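Local coordinates for protein lipopolysaccharide core heptose(I) kinase WaaP (Pseudomonas aeruginosa, PDB 6DFL) that phosphorylates the first heptose of the lipopolysaccharide inner core with ATP and also acts as an autophosphorylating protein-tyrosine kinase, at residues A88-M93 against A148-D153; E115-T120 against S185-H190; F169-D174 against D180-S185. All blocks are in the same frame, centred on the assembly; numbering follows the deposited sequence.

Contact 1 of 3, residues A88-M93 against A148-D153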
ATOM      1  N   ALA A  88      -7.000  -7.030 -13.248  1.00 68.65           N
ATOM      2  CA  ALA A  88      -7.653  -6.899 -11.951  1.00 67.26           C
ATOM      3  C   ALA A  88      -7.995  -5.465 -11.578  1.00 67.03           C
ATOM      4  O   ALA A  88      -8.515  -5.238 -10.478  1.00 71.39           O
ATOM      5  CB  ALA A  88      -6.783  -7.510 -10.856  1.00 62.95           C
ATOM      6  N   GLY A  89      -7.723  -4.499 -12.453  1.00 67.42           N
ATOM      7  CA  GLY A  89      -8.048  -3.119 -12.147  1.00 68.62           C
ATOM      8  C   GLY A  89      -7.155  -2.434 -11.126  1.00 77.19           C
ATOM      9  O   GLY A  89      -7.587  -1.451 -10.511  1.00 82.90           O
ATOM     10  N   VAL A  90      -5.926  -2.922 -10.922  1.00 65.12           N
ATOM     11  CA  VAL A  90      -4.987  -2.336  -9.974  1.00 68.26           C
ATOM     12  C   VAL A  90      -4.059  -1.405 -10.744  1.00 71.78           C
ATOM     13  O   VAL A  90      -3.349  -1.836 -11.664  1.00 69.65           O
ATOM     14  CB  VAL A  90      -4.181  -3.414  -9.236  1.00 70.08           C
ATOM     15  CG1 VAL A  90      -3.070  -2.782  -8.439  1.00 68.89           C
ATOM     16  CG2 VAL A  90      -5.080  -4.202  -8.344  1.00 72.86           C
ATOM     17  N   ALA A  91      -4.045  -0.144 -10.344  1.00 65.77           N
ATOM     18  CA  ALA A  91      -3.350   0.884 -11.092  1.00 70.59           C
ATOM     19  C   ALA A  91      -1.828   0.694 -11.008  1.00 66.13           C
ATOM     20  O   ALA A  91      -1.253   0.601  -9.921  1.00 65.21           O
ATOM     21  CB  ALA A  91      -3.787   2.241 -10.552  1.00 66.06           C
ATOM     22  N   THR A  92      -1.175   0.606 -12.158  1.00 67.03           N
ATOM     23  CA  THR A  92       0.245   0.301 -12.178  1.00 71.09           C
ATOM     24  C   THR A  92       0.849   0.881 -13.448  1.00 73.47           C
ATOM     25  O   THR A  92       0.213   1.670 -14.157  1.00 71.58           O
ATOM     26  CB  THR A  92       0.482  -1.211 -12.069  1.00 72.73           C
ATOM     27  OG1 THR A  92       1.885  -1.471 -11.955  1.00 71.41           O
ATOM     28  CG2 THR A  92      -0.032  -1.916 -13.292  1.00 72.22           C
HETATM   29  N   MSE A  93       2.095   0.491 -13.718  1.00 74.95           N
HETATM   30  CA  MSE A  93       2.787   0.925 -14.908  1.00 75.52           C
HETATM   31  C   MSE A  93       2.093   0.381 -16.125  1.00 77.19           C
HETATM   32  O   MSE A  93       1.385  -0.618 -16.058  1.00 78.21           O
HETATM   33  CB  MSE A  93       4.246   0.464 -14.906  1.00 80.64           C
HETATM   34  CG  MSE A  93       5.121   1.124 -13.867  1.00 79.11           C
HETATM   35 SE   MSE A  93       6.392  -0.184 -13.227  1.00 99.63          SE
HETATM   36  CE  MSE A  93       8.061   0.883 -13.453  1.00 96.01           C
ATOM     37  N   ALA A 148      -4.071  -0.633   1.536  1.00 62.85           N
ATOM     38  CA  ALA A 148      -4.751  -1.862   1.930  1.00 60.69           C
ATOM     39  C   ALA A 148      -5.584  -2.428   0.783  1.00 59.83           C
ATOM     40  O   ALA A 148      -5.511  -3.622   0.493  1.00 64.75           O
ATOM     41  CB  ALA A 148      -5.597  -1.601   3.161  1.00 60.53           C
ATOM     42  N   ARG A 149      -6.297  -1.576   0.047  1.00 59.29           N
ATOM     43  CA  ARG A 149      -7.113  -2.090  -1.050  1.00 63.89           C
ATOM     44  C   ARG A 149      -6.263  -2.613  -2.193  1.00 63.69           C
ATOM     45  O   ARG A 149      -6.576  -3.652  -2.791  1.00 62.48           O
ATOM     46  CB  ARG A 149      -8.071  -1.015  -1.564  1.00 70.13           C
ATOM     47  CG  ARG A 149      -9.323  -0.855  -0.711  1.00 76.99           C
ATOM     48  CD  ARG A 149     -10.344   0.064  -1.369  1.00 85.76           C
ATOM     49  NE  ARG A 149      -9.776   1.345  -1.809  1.00 91.35           N
ATOM     50  CZ  ARG A 149      -9.855   2.481  -1.118  1.00 86.10           C
ATOM     51  NH1 ARG A 149     -10.479   2.497   0.062  1.00 87.43           N
ATOM     52  NH2 ARG A 149      -9.308   3.601  -1.606  1.00 82.06           N
HETATM   53  N   MSE A 150      -5.192  -1.901  -2.536  1.00 67.74           N
HETATM   54  CA  MSE A 150      -4.422  -2.280  -3.701  1.00 58.78           C
HETATM   55  C   MSE A 150      -3.679  -3.566  -3.443  1.00 59.24           C
HETATM   56  O   MSE A 150      -3.683  -4.472  -4.274  1.00 63.00           O
HETATM   57  CB  MSE A 150      -3.472  -1.180  -4.079  1.00 70.84           C
HETATM   58  CG  MSE A 150      -4.153   0.043  -4.641  1.00 75.49           C
HETATM   59 SE   MSE A 150      -2.766   1.288  -5.222  1.00 98.99          SE
HETATM   60  CE  MSE A 150      -1.981   0.300  -6.692  1.00 67.36           C
ATOM     61  N   VAL A 151      -3.075  -3.663  -2.261  1.00 59.02           N
ATOM     62  CA  VAL A 151      -2.298  -4.850  -1.918  1.00 59.20           C
ATOM     63  C   VAL A 151      -3.212  -6.065  -1.807  1.00 62.09           C
ATOM     64  O   VAL A 151      -2.982  -7.097  -2.450  1.00 61.21           O
ATOM     65  CB  VAL A 151      -1.496  -4.598  -0.624  1.00 61.04           C
ATOM     66  CG1 VAL A 151      -0.798  -5.852  -0.132  1.00 61.07           C
ATOM     67  CG2 VAL A 151      -0.476  -3.478  -0.821  1.00 61.37           C
ATOM     68  N   GLY A 152      -4.274  -5.954  -1.001  1.00 62.36           N
ATOM     69  CA  GLY A 152      -5.326  -6.958  -1.032  1.00 63.23           C
ATOM     70  C   GLY A 152      -5.761  -7.319  -2.435  1.00 59.63           C
ATOM     71  O   GLY A 152      -5.805  -8.497  -2.791  1.00 59.76           O
ATOM     72  N   ASP A 153      -6.049  -6.306  -3.265  1.00 58.76           N
ATOM     73  CA  ASP A 153      -6.458  -6.572  -4.645  1.00 59.98           C
ATOM     74  C   ASP A 153      -5.369  -7.304  -5.414  1.00 66.19           C
ATOM     75  O   ASP A 153      -5.641  -8.283  -6.124  1.00 68.97           O
ATOM     76  CB  ASP A 153      -6.820  -5.263  -5.354  1.00 62.58           C
ATOM     77  CG  ASP A 153      -8.317  -4.913  -5.228  1.00 71.28           C
ATOM     78  OD1 ASP A 153      -9.021  -5.580  -4.446  1.00 67.51           O
ATOM     79  OD2 ASP A 153      -8.772  -3.969  -5.912  1.00 71.80           O
TER
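V90 meets helix 137-156 with both of its methyl groups, and each finds a different partner. CG1 of V90, placed anti to the backbone N (chi1 171°), lies 3.7 Å from CE of M150. CG2 of V90 rests 3.6 Å from CB of D153, one helical turn further on. A short beta-branched residue suits this place, since its forked end can touch residues i and i+3 of the helix at once. M150, present as selenomethionine, reaches the loop because its chain bends at the last torsion (chi3 67°), swinging the terminal methyl toward V90.

The same methyl also approaches a polar atom, with CE of M150 3.3 Å from the carbonyl O of A91. That oxygen is not left to the methyl alone, for the backbone N of V186 bonds to it. D153 gives the contact only its methylene, while its carboxylate turns to a salt bridge with R156.

Backbone conformation sets up the approach. Helix 76-87 ends in a Schellman motif at G89, whose positive phi of 74° is easily borne by a residue without a side chain, and the chain then turns to present V90. This loop between a helix and strand 95-101, laid on a long helix, probably corresponds to where the αC-β4 loop meets helix αE in eukaryotic protein kinases. Largely apolar, and without a hydrogen bond between the two segments, the contact depends on shape.

Contact 2 of 3, residues E115-T120 against S185-H190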
ATOM      1  N   GLU A 115       6.085   2.849 -19.441  1.00 79.98           N
ATOM      2  CA  GLU A 115       5.874   4.288 -19.428  1.00 83.52           C
ATOM      3  C   GLU A 115       6.220   4.882 -18.069  1.00 85.13           C
ATOM      4  O   GLU A 115       6.087   4.235 -17.026  1.00 84.94           O
ATOM      5  CB  GLU A 115       4.426   4.632 -19.757  1.00 80.65           C
ATOM      6  CG  GLU A 115       4.048   4.474 -21.214  1.00 83.54           C
ATOM      7  CD  GLU A 115       2.559   4.753 -21.455  1.00 94.47           C
ATOM      8  OE1 GLU A 115       1.784   4.848 -20.471  1.00 90.96           O
ATOM      9  OE2 GLU A 115       2.160   4.875 -22.633  1.00 99.62           O
ATOM     10  N   GLU A 116       6.671   6.133 -18.091  1.00 85.47           N
ATOM     11  CA  GLU A 116       6.889   6.860 -16.855  1.00 84.96           C
ATOM     12  C   GLU A 116       5.557   7.336 -16.290  1.00 83.50           C
ATOM     13  O   GLU A 116       4.650   7.727 -17.028  1.00 84.65           O
ATOM     14  CB  GLU A 116       7.808   8.054 -17.080  1.00 85.18           C
ATOM     15  CG  GLU A 116       8.264   8.695 -15.786  1.00 86.10           C
ATOM     16  CD  GLU A 116       9.257   9.828 -16.004  1.00 91.42           C
ATOM     17  OE1 GLU A 116       9.010  10.663 -16.899  1.00 91.64           O
ATOM     18  OE2 GLU A 116      10.278   9.874 -15.279  1.00 87.97           O
ATOM     19  N   LEU A 117       5.449   7.295 -14.973  1.00 81.02           N
ATOM     20  CA  LEU A 117       4.305   7.837 -14.266  1.00 82.93           C
ATOM     21  C   LEU A 117       4.723   9.160 -13.647  1.00 85.20           C
ATOM     22  O   LEU A 117       5.611   9.195 -12.784  1.00 83.53           O
ATOM     23  CB  LEU A 117       3.820   6.861 -13.201  1.00 80.96           C
ATOM     24  CG  LEU A 117       3.371   5.542 -13.808  1.00 78.97           C
ATOM     25  CD1 LEU A 117       3.588   4.446 -12.797  1.00 78.37           C
ATOM     26  CD2 LEU A 117       1.915   5.630 -14.242  1.00 69.88           C
ATOM     27  N   ALA A 118       4.103  10.244 -14.099  1.00 86.29           N
ATOM     28  CA  ALA A 118       4.552  11.568 -13.694  1.00 85.15           C
ATOM     29  C   ALA A 118       3.486  12.590 -14.057  1.00 82.98           C
ATOM     30  O   ALA A 118       2.826  12.453 -15.091  1.00 82.83           O
ATOM     31  CB  ALA A 118       5.890  11.912 -14.364  1.00 80.70           C
ATOM     32  N   PRO A 119       3.284  13.628 -13.239  1.00 84.49           N
ATOM     33  CA  PRO A 119       4.036  13.844 -12.000  1.00 87.23           C
ATOM     34  C   PRO A 119       3.518  12.992 -10.840  1.00 84.45           C
ATOM     35  O   PRO A 119       2.311  12.863 -10.651  1.00 85.13           O
ATOM     36  CB  PRO A 119       3.819  15.333 -11.724  1.00 86.64           C
ATOM     37  CG  PRO A 119       2.462  15.609 -12.299  1.00 88.45           C
ATOM     38  CD  PRO A 119       2.332  14.721 -13.511  1.00 85.27           C
ATOM     39  N   THR A 120       4.447  12.404 -10.091  1.00 82.25           N
ATOM     40  CA  THR A 120       4.140  11.546  -8.962  1.00 79.85           C
ATOM     41  C   THR A 120       5.101  11.850  -7.828  1.00 79.12           C
ATOM     42  O   THR A 120       6.205  12.351  -8.037  1.00 85.38           O
ATOM     43  CB  THR A 120       4.262  10.059  -9.317  1.00 80.19           C
ATOM     44  OG1 THR A 120       5.601   9.788  -9.743  1.00 87.88           O
ATOM     45  CG2 THR A 120       3.308   9.679 -10.436  1.00 83.16           C
ATOM     46  N   SER A 185      -0.563   4.491  -7.772  1.00 72.19           N
ATOM     47  CA  SER A 185      -0.107   3.438  -8.665  1.00 68.05           C
ATOM     48  C   SER A 185       0.980   2.652  -7.952  1.00 69.96           C
ATOM     49  O   SER A 185       1.842   3.238  -7.283  1.00 69.22           O
ATOM     50  CB  SER A 185       0.437   3.991  -9.976  1.00 70.24           C
ATOM     51  OG  SER A 185      -0.532   4.771 -10.630  1.00 75.85           O
ATOM     52  N   VAL A 186       0.926   1.341  -8.069  1.00 67.02           N
ATOM     53  CA  VAL A 186       2.010   0.504  -7.576  1.00 66.28           C
ATOM     54  C   VAL A 186       3.042   0.352  -8.689  1.00 67.04           C
ATOM     55  O   VAL A 186       2.690   0.182  -9.863  1.00 69.15           O
ATOM     56  CB  VAL A 186       1.485  -0.863  -7.105  1.00 68.12           C
ATOM     57  CG1 VAL A 186       0.694  -1.564  -8.227  1.00 62.76           C
ATOM     58  CG2 VAL A 186       2.651  -1.744  -6.601  1.00 60.10           C
ATOM     59  N   ILE A 187       4.319   0.436  -8.329  1.00 65.20           N
ATOM     60  CA  ILE A 187       5.364   0.291  -9.333  1.00 69.47           C
ATOM     61  C   ILE A 187       6.346  -0.755  -8.857  1.00 69.69           C
ATOM     62  O   ILE A 187       6.083  -1.459  -7.875  1.00 66.83           O
ATOM     63  CB  ILE A 187       6.080   1.623  -9.606  1.00 62.18           C
ATOM     64  CG1 ILE A 187       6.791   2.083  -8.329  1.00 64.13           C
ATOM     65  CG2 ILE A 187       5.094   2.667 -10.105  1.00 68.10           C
ATOM     66  CD1 ILE A 187       7.888   3.105  -8.547  1.00 67.88           C
ATOM     67  N   ASP A 188       7.505  -0.797  -9.524  1.00 72.88           N
ATOM     68  CA  ASP A 188       8.559  -1.790  -9.415  1.00 60.79           C
ATOM     69  C   ASP A 188       8.077  -3.201  -9.174  1.00 72.31           C
ATOM     70  O   ASP A 188       8.026  -3.652  -8.025  1.00 71.48           O
ATOM     71  CB  ASP A 188       9.533  -1.482  -8.297  1.00 70.19           C
ATOM     72  CG  ASP A 188      10.609  -2.548  -8.209  1.00 72.92           C
ATOM     73  OD1 ASP A 188      11.116  -2.947  -9.281  1.00 76.40           O
ATOM     74  OD2 ASP A 188      10.917  -3.027  -7.105  1.00 78.06           O
ATOM     75  N   LEU A 189       7.785  -3.931 -10.242  1.00 72.20           N
ATOM     76  CA  LEU A 189       7.344  -5.308 -10.107  1.00 67.39           C
ATOM     77  C   LEU A 189       8.398  -6.275 -10.633  1.00 68.62           C
ATOM     78  O   LEU A 189       8.069  -7.384 -11.062  1.00 63.37           O
ATOM     79  CB  LEU A 189       6.000  -5.469 -10.814  1.00 59.69           C
ATOM     80  CG  LEU A 189       4.935  -4.588 -10.147  1.00 63.72           C
ATOM     81  CD1 LEU A 189       3.805  -4.232 -11.070  1.00 62.64           C
ATOM     82  CD2 LEU A 189       4.389  -5.296  -8.937  1.00 65.40           C
ATOM     83  N   HIS A 190       9.670  -5.873 -10.586  1.00 63.37           N
ATOM     84  CA  HIS A 190      10.690  -6.584 -11.354  1.00 67.03           C
ATOM     85  C   HIS A 190      10.887  -8.011 -10.853  1.00 65.12           C
ATOM     86  O   HIS A 190      11.249  -8.891 -11.643  1.00 69.00           O
ATOM     87  CB  HIS A 190      12.009  -5.801 -11.326  1.00 71.54           C
ATOM     88  CG  HIS A 190      12.745  -5.932 -10.036  1.00 72.93           C
ATOM     89  ND1 HIS A 190      12.336  -5.303  -8.879  1.00 75.25           N
ATOM     90  CD2 HIS A 190      13.821  -6.675  -9.701  1.00 76.08           C
ATOM     91  CE1 HIS A 190      13.141  -5.637  -7.888  1.00 75.57           C
ATOM     92  NE2 HIS A 190      14.054  -6.465  -8.362  1.00 81.13           N
TER
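L117 and S185 mark the closest approach of the two backbones, yet their CA atoms stay 8.4 Å apart, too far for any main-chain pairing. Residues 115-120 form the irregular connection from strand 109-115 to strand 120-122, bent by a cis peptide before P119, whereas 185-190 runs off the end of strand 184-186.

CD1 of L117 comes to 3.6 Å from CG2 of I187, and the two side chains pass alongside one another, their ends running opposite ways. CD1 of L117 is also 4.3 Å from CB of S185, so it leans on S185, in the strand, and I187, just past its end. Leucine suits the task because its branch point stands well away from the backbone. With chi1 at 63°, CG1 of I187 sits between its N and carbonyl carbon, and CG2 is left beside the backbone N, facing L117.

OG1 of T120 donates to the O of L117 over 3.1 Å, from above the carbonyl plane, closing the turn around P119. ND1 of H190 bonds to the syn lone pair of D188 OD1 at 2.7 Å.

The layout resembles the stretch between the lobes of a protein kinase, and the side chain of I187 lies about 9 Å from that of D163, the probable active-site residue. Its sparse methyl contact carries little directional restraint, which is consistent with a junction between lobes.

Contact 3 of 3, residues F169-D174 against D180-S185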
ATOM      1  N   PHE A 169       4.774   2.789  -4.106  1.00 62.91           N
ATOM      2  CA  PHE A 169       3.425   3.269  -4.382  1.00 69.37           C
ATOM      3  C   PHE A 169       3.516   4.745  -4.734  1.00 69.61           C
ATOM      4  O   PHE A 169       4.047   5.537  -3.948  1.00 73.19           O
ATOM      5  CB  PHE A 169       2.503   3.038  -3.183  1.00 59.66           C
ATOM      6  CG  PHE A 169       2.217   1.603  -2.936  1.00 64.43           C
ATOM      7  CD1 PHE A 169       1.069   1.009  -3.475  1.00 65.60           C
ATOM      8  CD2 PHE A 169       3.091   0.827  -2.198  1.00 60.34           C
ATOM      9  CE1 PHE A 169       0.814  -0.311  -3.280  1.00 54.66           C
ATOM     10  CE2 PHE A 169       2.835  -0.518  -1.998  1.00 59.52           C
ATOM     11  CZ  PHE A 169       1.689  -1.080  -2.544  1.00 66.52           C
ATOM     12  N   LEU A 170       3.015   5.106  -5.911  1.00 67.54           N
ATOM     13  CA  LEU A 170       3.089   6.473  -6.395  1.00 65.31           C
ATOM     14  C   LEU A 170       1.773   7.186  -6.120  1.00 76.33           C
ATOM     15  O   LEU A 170       0.694   6.711  -6.507  1.00 77.50           O
ATOM     16  CB  LEU A 170       3.428   6.489  -7.880  1.00 69.76           C
ATOM     17  CG  LEU A 170       4.848   5.964  -8.165  1.00 74.09           C
ATOM     18  CD1 LEU A 170       5.340   6.408  -9.525  1.00 69.47           C
ATOM     19  CD2 LEU A 170       5.831   6.368  -7.062  1.00 64.15           C
ATOM     20  N   LEU A 171       1.860   8.305  -5.416  1.00 77.48           N
ATOM     21  CA  LEU A 171       0.746   9.229  -5.311  1.00 75.75           C
ATOM     22  C   LEU A 171       0.797  10.186  -6.494  1.00 81.42           C
ATOM     23  O   LEU A 171       1.864  10.718  -6.831  1.00 80.65           O
ATOM     24  CB  LEU A 171       0.821   9.984  -3.990  1.00 72.12           C
ATOM     25  CG  LEU A 171      -0.139  11.146  -3.853  1.00 78.88           C
ATOM     26  CD1 LEU A 171      -1.585  10.661  -3.628  1.00 80.70           C
ATOM     27  CD2 LEU A 171       0.329  11.988  -2.700  1.00 79.15           C
ATOM     28  N   HIS A 172      -0.342  10.394  -7.144  1.00 82.10           N
ATOM     29  CA  HIS A 172      -0.365  11.166  -8.380  1.00 86.96           C
ATOM     30  C   HIS A 172      -0.573  12.643  -8.076  1.00 86.99           C
ATOM     31  O   HIS A 172      -1.570  13.017  -7.457  1.00 87.36           O
ATOM     32  CB  HIS A 172      -1.441  10.640  -9.319  1.00 83.47           C
ATOM     33  CG  HIS A 172      -1.018   9.417 -10.066  1.00 87.14           C
ATOM     34  ND1 HIS A 172      -0.312   9.478 -11.247  1.00 84.70           N
ATOM     35  CD2 HIS A 172      -1.164   8.102  -9.780  1.00 83.96           C
ATOM     36  CE1 HIS A 172      -0.060   8.254 -11.670  1.00 86.36           C
ATOM     37  NE2 HIS A 172      -0.570   7.400 -10.801  1.00 82.76           N
ATOM     38  N   THR A 173       0.370  13.479  -8.524  1.00 88.27           N
ATOM     39  CA  THR A 173       0.374  14.907  -8.226  1.00 91.19           C
ATOM     40  C   THR A 173      -0.023  15.775  -9.418  1.00 93.37           C
ATOM     41  O   THR A 173       0.207  16.988  -9.394  1.00 95.09           O
ATOM     42  CB  THR A 173       1.749  15.345  -7.724  1.00 85.18           C
ATOM     43  OG1 THR A 173       2.740  14.973  -8.685  1.00 85.22           O
ATOM     44  CG2 THR A 173       2.055  14.691  -6.390  1.00 80.29           C
ATOM     45  N   ASP A 174      -0.601  15.188 -10.468  1.00 95.34           N
ATOM     46  CA  ASP A 174      -1.124  15.998 -11.564  1.00 93.79           C
ATOM     47  C   ASP A 174      -2.346  16.813 -11.158  1.00 96.19           C
ATOM     48  O   ASP A 174      -2.773  17.685 -11.921  1.00100.07           O
ATOM     49  CB  ASP A 174      -1.464  15.110 -12.762  1.00 94.26           C
ATOM     50  CG  ASP A 174      -2.180  13.820 -12.357  1.00100.38           C
ATOM     51  OD1 ASP A 174      -3.273  13.884 -11.735  1.00 96.89           O
ATOM     52  OD2 ASP A 174      -1.640  12.732 -12.676  1.00102.57           O
ATOM     53  N   ASP A 180     -10.563  13.052  -0.398  1.00 93.13           N
ATOM     54  CA  ASP A 180     -11.687  12.591  -1.194  1.00 95.59           C
ATOM     55  C   ASP A 180     -11.291  12.301  -2.621  1.00 94.82           C
ATOM     56  O   ASP A 180     -12.043  11.631  -3.338  1.00 95.86           O
ATOM     57  CB  ASP A 180     -12.817  13.621  -1.168  1.00 93.62           C
ATOM     58  CG  ASP A 180     -13.358  13.828   0.220  1.00 95.65           C
ATOM     59  OD1 ASP A 180     -13.627  12.811   0.895  1.00 95.82           O
ATOM     60  OD2 ASP A 180     -13.476  14.994   0.655  1.00 98.93           O
ATOM     61  N   ASP A 181     -10.116  12.757  -3.029  1.00 91.28           N
ATOM     62  CA  ASP A 181      -9.709  12.656  -4.421  1.00 92.13           C
ATOM     63  C   ASP A 181      -8.185  12.520  -4.470  1.00 94.36           C
ATOM     64  O   ASP A 181      -7.460  13.493  -4.226  1.00 92.43           O
ATOM     65  CB  ASP A 181     -10.198  13.869  -5.191  1.00 92.65           C
ATOM     66  CG  ASP A 181     -10.204  13.638  -6.672  1.00 99.59           C
ATOM     67  OD1 ASP A 181     -11.033  12.810  -7.126  1.00104.07           O
ATOM     68  OD2 ASP A 181      -9.381  14.272  -7.380  1.00103.20           O
ATOM     69  N   PHE A 182      -7.717  11.305  -4.767  1.00 94.57           N
ATOM     70  CA  PHE A 182      -6.310  10.989  -5.002  1.00 85.49           C
ATOM     71  C   PHE A 182      -6.230   9.599  -5.616  1.00 84.26           C
ATOM     72  O   PHE A 182      -7.072   8.742  -5.337  1.00 86.11           O
ATOM     73  CB  PHE A 182      -5.486  11.036  -3.711  1.00 84.16           C
ATOM     74  CG  PHE A 182      -5.855   9.977  -2.710  1.00 81.97           C
ATOM     75  CD1 PHE A 182      -6.819  10.224  -1.743  1.00 84.74           C
ATOM     76  CD2 PHE A 182      -5.229   8.742  -2.722  1.00 79.91           C
ATOM     77  CE1 PHE A 182      -7.165   9.255  -0.805  1.00 79.60           C
ATOM     78  CE2 PHE A 182      -5.572   7.757  -1.785  1.00 80.85           C
ATOM     79  CZ  PHE A 182      -6.546   8.019  -0.824  1.00 77.64           C
ATOM     80  N   ARG A 183      -5.210   9.372  -6.445  1.00 85.26           N
ATOM     81  CA  ARG A 183      -5.011   8.048  -7.017  1.00 81.16           C
ATOM     82  C   ARG A 183      -3.575   7.580  -6.820  1.00 82.56           C
ATOM     83  O   ARG A 183      -2.624   8.367  -6.907  1.00 82.50           O
ATOM     84  CB  ARG A 183      -5.375   8.011  -8.501  1.00 77.13           C
ATOM     85  CG  ARG A 183      -4.617   8.966  -9.365  1.00 83.68           C
ATOM     86  CD  ARG A 183      -5.171   8.945 -10.772  1.00 84.09           C
ATOM     87  NE  ARG A 183      -4.387   9.796 -11.654  1.00 88.95           N
ATOM     88  CZ  ARG A 183      -3.554   9.347 -12.585  1.00 91.77           C
ATOM     89  NH1 ARG A 183      -3.394   8.039 -12.768  1.00 90.85           N
ATOM     90  NH2 ARG A 183      -2.879  10.208 -13.335  1.00 94.56           N
ATOM     91  N   LEU A 184      -3.438   6.290  -6.537  1.00 76.21           N
ATOM     92  CA  LEU A 184      -2.166   5.627  -6.355  1.00 73.48           C
ATOM     93  C   LEU A 184      -1.857   4.766  -7.573  1.00 77.50           C
ATOM     94  O   LEU A 184      -2.747   4.412  -8.346  1.00 73.28           O
ATOM     95  CB  LEU A 184      -2.173   4.777  -5.084  1.00 67.97           C
ATOM     96  CG  LEU A 184      -2.360   5.568  -3.788  1.00 72.22           C
ATOM     97  CD1 LEU A 184      -2.236   4.674  -2.579  1.00 63.96           C
ATOM     98  CD2 LEU A 184      -1.370   6.728  -3.696  1.00 73.95           C
ATOM     99  N   SER A 185      -0.563   4.491  -7.772  1.00 72.19           N
ATOM    100  CA  SER A 185      -0.107   3.438  -8.665  1.00 68.05           C
ATOM    101  C   SER A 185       0.980   2.652  -7.952  1.00 69.96           C
ATOM    102  O   SER A 185       1.842   3.238  -7.283  1.00 69.22           O
ATOM    103  CB  SER A 185       0.437   3.991  -9.976  1.00 70.24           C
ATOM    104  OG  SER A 185      -0.532   4.771 -10.630  1.00 75.85           O
TER
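L170 and S185 form an antiparallel hydrogen-bonded pair, each satisfying the other's main chain. L170 N donates to S185 O at 2.6 Å, almost straight (175°). In return, S185 N donates to L170 O at 2.8 Å. One step along, L171 faces L184 as a non-hydrogen-bonded pair. Beyond it, the N of H172 reaches the O of R183 at 3.1 Å. On its other side, L171 bonds through its backbone to V121, placing strand 169-172 in the middle of its sheet.

Side-chain polarity gathers around H172. NE2 of H172 meets the hydroxyl OG of S185 at 2.6 Å, at the ring edge and in plane, so this bond fixes the imidazole's rotation. The guanidinium of R183 lies flat over one ring face, centres 3.6 Å apart and planes 11° from parallel. Arginine suits the spot: an extended chain carries its flat end across the histidine, and NH2 of R183 then bridges to OD2 of D174 at 2.9 Å, the two charged planes nearly coplanar.

L171 and L184 point to the face opposite L170 and S185, with CB of L171 3.9 Å from CD2 of L184. CD1 of L171 likewise meets CB of F182, whose ring rests on helix 137-156, while L123 touches both leucines.

In this hairpin of the kinase C-lobe, main-chain bonds set the register, and the nearby arginine would probably disfavour protonation of H172, though D174 offsets part of that charge, consistent with a neutral imidazole that bonds to the serine at its edge and carries the guanidinium on its face.

Strand 184-186 ties the three contacts together. Contact 3 is the most buried and the largest, a hairpin nested inside the loop that contact 2 closes, and the two share S185. Contact 1 closes before contact 3 opens, and its segments alternate with those of contact 2. It reaches the same strand: A91 and T92 bond to the backbone of V186, and M150 packs on L184. Chemistry follows place. The hairpin depends on paired backbones and a histidine-arginine stack with a salt bridge, whereas contacts 1 and 2, each partly buried, join distant elements through a few methyl groups. P119 and T173 bond through their backbones, so the loop of contact 2 holds the end of the hairpin.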